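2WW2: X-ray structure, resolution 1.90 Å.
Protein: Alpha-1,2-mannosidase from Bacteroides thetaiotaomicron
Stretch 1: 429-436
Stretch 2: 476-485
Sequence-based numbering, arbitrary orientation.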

# COMPACT_ATOMS: atom_id res chain seq x y z
N TYR A 429 -8.96 35.69 -11.36
CA TYR A 429 -7.82 35.40 -10.47
C TYR A 429 -6.57 35.08 -11.28
O TYR A 429 -5.48 35.56 -11.00
CB TYR A 429 -8.12 34.17 -9.61
CG TYR A 429 -8.98 34.41 -8.38
CD1 TYR A 429 -8.63 35.37 -7.43
CD2 TYR A 429 -10.12 33.65 -8.16
CE1 TYR A 429 -9.42 35.57 -6.31
CE2 TYR A 429 -10.90 33.83 -7.04
CZ TYR A 429 -10.55 34.80 -6.13
OH TYR A 429 -11.33 34.97 -5.02
N TYR A 430 -6.71 34.19 -12.25
CA TYR A 430 -5.55 33.74 -13.03
C TYR A 430 -4.83 34.92 -13.70
O TYR A 430 -3.60 34.99 -13.70
CB TYR A 430 -6.03 32.72 -14.07
CG TYR A 430 -5.00 32.21 -15.04
CD1 TYR A 430 -4.27 31.07 -14.75
CD2 TYR A 430 -4.78 32.85 -16.27
CE1 TYR A 430 -3.34 30.57 -15.65
CE2 TYR A 430 -3.85 32.34 -17.19
CZ TYR A 430 -3.13 31.20 -16.87
OH TYR A 430 -2.21 30.66 -17.74
N ASP A 431 -5.61 35.83 -14.28
CA ASP A 431 -5.03 36.99 -14.96
C ASP A 431 -4.33 37.92 -13.96
O ASP A 431 -3.29 38.50 -14.26
CB ASP A 431 -6.11 37.77 -15.74
CG ASP A 431 -6.53 37.07 -17.04
OD1 ASP A 431 -5.81 36.17 -17.50
OD2 ASP A 431 -7.58 37.43 -17.60
N LYS A 432 -4.90 38.03 -12.77
CA LYS A 432 -4.35 38.93 -11.76
C LYS A 432 -3.14 38.33 -11.05
O LYS A 432 -2.15 39.02 -10.80
CB LYS A 432 -5.42 39.29 -10.73
CG LYS A 432 -4.92 40.18 -9.57
N LEU A 433 -3.23 37.05 -10.72
CA LEU A 433 -2.28 36.43 -9.80
C LEU A 433 -1.22 35.59 -10.49
O LEU A 433 -0.18 35.32 -9.91
CB LEU A 433 -3.02 35.53 -8.81
CG LEU A 433 -4.07 36.12 -7.87
CD1 LEU A 433 -4.70 34.99 -7.04
CD2 LEU A 433 -3.44 37.21 -6.97
N GLY A 434 -1.51 35.12 -11.71
CA GLY A 434 -0.60 34.20 -12.39
C GLY A 434 -0.93 32.74 -12.12
O GLY A 434 -0.20 31.82 -12.56
N TYR A 435 -2.01 32.50 -11.38
CA TYR A 435 -2.47 31.14 -11.08
C TYR A 435 -3.89 31.23 -10.57
O TYR A 435 -4.34 32.31 -10.16
CB TYR A 435 -1.58 30.45 -10.03
CG TYR A 435 -1.61 31.15 -8.68
CD1 TYR A 435 -2.57 30.82 -7.72
CD2 TYR A 435 -0.70 32.16 -8.38
CE1 TYR A 435 -2.61 31.48 -6.51
CE2 TYR A 435 -0.73 32.82 -7.17
CZ TYR A 435 -1.69 32.48 -6.24
OH TYR A 435 -1.73 33.15 -5.02
N VAL A 436 -4.61 30.11 -10.58
CA VAL A 436 -5.93 30.03 -9.99
C VAL A 436 -5.79 29.56 -8.54
O VAL A 436 -5.12 28.55 -8.28
CB VAL A 436 -6.85 29.05 -10.75
CG1 VAL A 436 -8.26 29.09 -10.17
CG2 VAL A 436 -6.85 29.35 -12.25
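Stretch 2 476-485: QKAPNYRNLY

Three side chains of stretch 2 make the polar contact with stretch 1, and all three have CA-to-CB bonds pointing toward it. The one salt bridge between the stretches joins Lys477 NZ and Asp431 OD1, at 3.2 Å. It is made at full reach: Lys477 is m at chi1 and t from chi2 to chi4, while the CA-to-CB bond of Asp431 points away and its carboxylate end comes back nearer. Asn483 ND2 donates to the carbonyl Gly434 O at 2.9 Å, with a nearly straight N-H...O angle of 162°. Asn480 ND2 donates to Tyr430 OH at 3.1 Å, and the same amide nitrogen gives a hydrogen bond to a water, which in turn donates to Tyr430 O. One amide thus serves both the tip and, through water, the backbone of a single tyrosine.

The backbones set the frame for these contacts. Stretch 1 begins with the last turn or so of a helix that runs to Leu433, and continues as loop; Gly434 is the first residue to leave helical angles, with positive phi. Stretch 2 has helical angles at 476-478 and a 3-10 segment at 480-483, in which Asn483 N bonds to Asn480 O at 3.0 Å. With three residues to a 3-10 turn, Asn480 and Asn483 can both face stretch 1. The nearest CA atoms across the stretches are Gly434 CA and Asn480 CA, 5.8 Å apart; Tyr435 CA and Asn483 CA follow at 6.5 Å, so the register advances in the same sense along both chains.

Glycine is doubly suited to position 434: a CB would jam against the preceding carbonyl and would lie 2.7 Å from Asn483 ND2, a clash.

Beyond the polar groups, packing takes over. Tyr435 CG lies 3.8 Å from Leu484 CD2, and Tyr435 CD2 is 4.3 Å from Asn483 CB. At Tyr430, Lys477 CD lies by the ring edge.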

# COMPACT_ATOMS: atom_id res chain seq x y z
N GLN A 476 3.55 35.37 -22.32
CA GLN A 476 3.80 35.76 -20.93
C GLN A 476 3.09 34.86 -19.94
O GLN A 476 3.49 34.78 -18.78
CB GLN A 476 3.42 37.23 -20.68
N LYS A 477 2.03 34.17 -20.37
CA LYS A 477 1.30 33.29 -19.46
C LYS A 477 1.72 31.82 -19.57
O LYS A 477 1.44 31.01 -18.67
CB LYS A 477 -0.21 33.43 -19.69
CG LYS A 477 -0.74 34.87 -19.67
CD LYS A 477 -2.23 34.87 -20.07
CE LYS A 477 -2.75 36.27 -20.38
NZ LYS A 477 -4.24 36.29 -20.34
N ALA A 478 2.40 31.48 -20.66
CA ALA A 478 2.84 30.11 -20.91
C ALA A 478 3.63 29.52 -19.74
O ALA A 478 3.49 28.33 -19.45
CB ALA A 478 3.67 30.04 -22.22
N PRO A 479 4.47 30.33 -19.06
CA PRO A 479 5.22 29.80 -17.92
C PRO A 479 4.47 29.86 -16.58
O PRO A 479 5.10 29.72 -15.54
CB PRO A 479 6.47 30.71 -17.85
CG PRO A 479 6.22 31.85 -18.81
CD PRO A 479 4.85 31.71 -19.40
N ASN A 480 3.16 30.08 -16.59
CA ASN A 480 2.42 30.24 -15.34
C ASN A 480 2.46 28.96 -14.50
O ASN A 480 2.22 29.02 -13.30
CB ASN A 480 0.96 30.67 -15.58
CG ASN A 480 0.81 32.18 -15.70
OD1 ASN A 480 1.72 32.94 -15.37
ND2 ASN A 480 -0.36 32.63 -16.17
N TYR A 481 2.76 27.82 -15.13
CA TYR A 481 2.94 26.59 -14.35
C TYR A 481 3.98 26.78 -13.25
O TYR A 481 3.90 26.15 -12.17
CB TYR A 481 3.35 25.40 -15.25
CG TYR A 481 4.70 25.54 -15.91
CD1 TYR A 481 5.85 25.10 -15.28
CD2 TYR A 481 4.82 26.11 -17.18
CE1 TYR A 481 7.09 25.22 -15.88
CE2 TYR A 481 6.07 26.25 -17.80
CZ TYR A 481 7.20 25.80 -17.13
OH TYR A 481 8.43 25.92 -17.71
N ARG A 482 4.98 27.61 -13.51
CA ARG A 482 6.03 27.83 -12.52
C ARG A 482 5.51 28.43 -11.22
O ARG A 482 6.15 28.32 -10.17
CB ARG A 482 7.15 28.73 -13.08
CG ARG A 482 7.83 28.20 -14.34
CD ARG A 482 8.97 29.17 -14.72
NE ARG A 482 9.62 28.91 -16.00
CZ ARG A 482 10.61 28.02 -16.22
NH1 ARG A 482 11.07 27.24 -15.25
NH2 ARG A 482 11.14 27.92 -17.44
N ASN A 483 4.37 29.10 -11.28
CA ASN A 483 3.87 29.83 -10.15
C ASN A 483 3.31 28.90 -9.07
O ASN A 483 3.05 29.33 -7.95
CB ASN A 483 2.79 30.83 -10.59
CG ASN A 483 3.35 31.98 -11.40
OD1 ASN A 483 4.47 32.42 -11.15
ND2 ASN A 483 2.58 32.46 -12.37
N LEU A 484 3.12 27.63 -9.41
CA LEU A 484 2.60 26.68 -8.42
C LEU A 484 3.58 25.57 -8.02
O LEU A 484 3.26 24.69 -7.22
CB LEU A 484 1.27 26.07 -8.90
CG LEU A 484 0.14 27.10 -8.99
CD1 LEU A 484 -1.16 26.45 -9.50
CD2 LEU A 484 -0.09 27.80 -7.65
N TYR A 485 4.79 25.63 -8.57
CA TYR A 485 5.83 24.69 -8.18
C TYR A 485 6.38 25.09 -6.80
O TYR A 485 6.84 26.21 -6.60
CB TYR A 485 6.93 24.66 -9.23
CG TYR A 485 7.93 23.55 -9.00
CD1 TYR A 485 7.67 22.26 -9.43
CD2 TYR A 485 9.13 23.81 -8.34
CE1 TYR A 485 8.58 21.25 -9.22
CE2 TYR A 485 10.05 22.79 -8.12
CZ TYR A 485 9.76 21.52 -8.56
OH TYR A 485 10.66 20.49 -8.38
O HOH W 1 -1.76 35.11 -15.79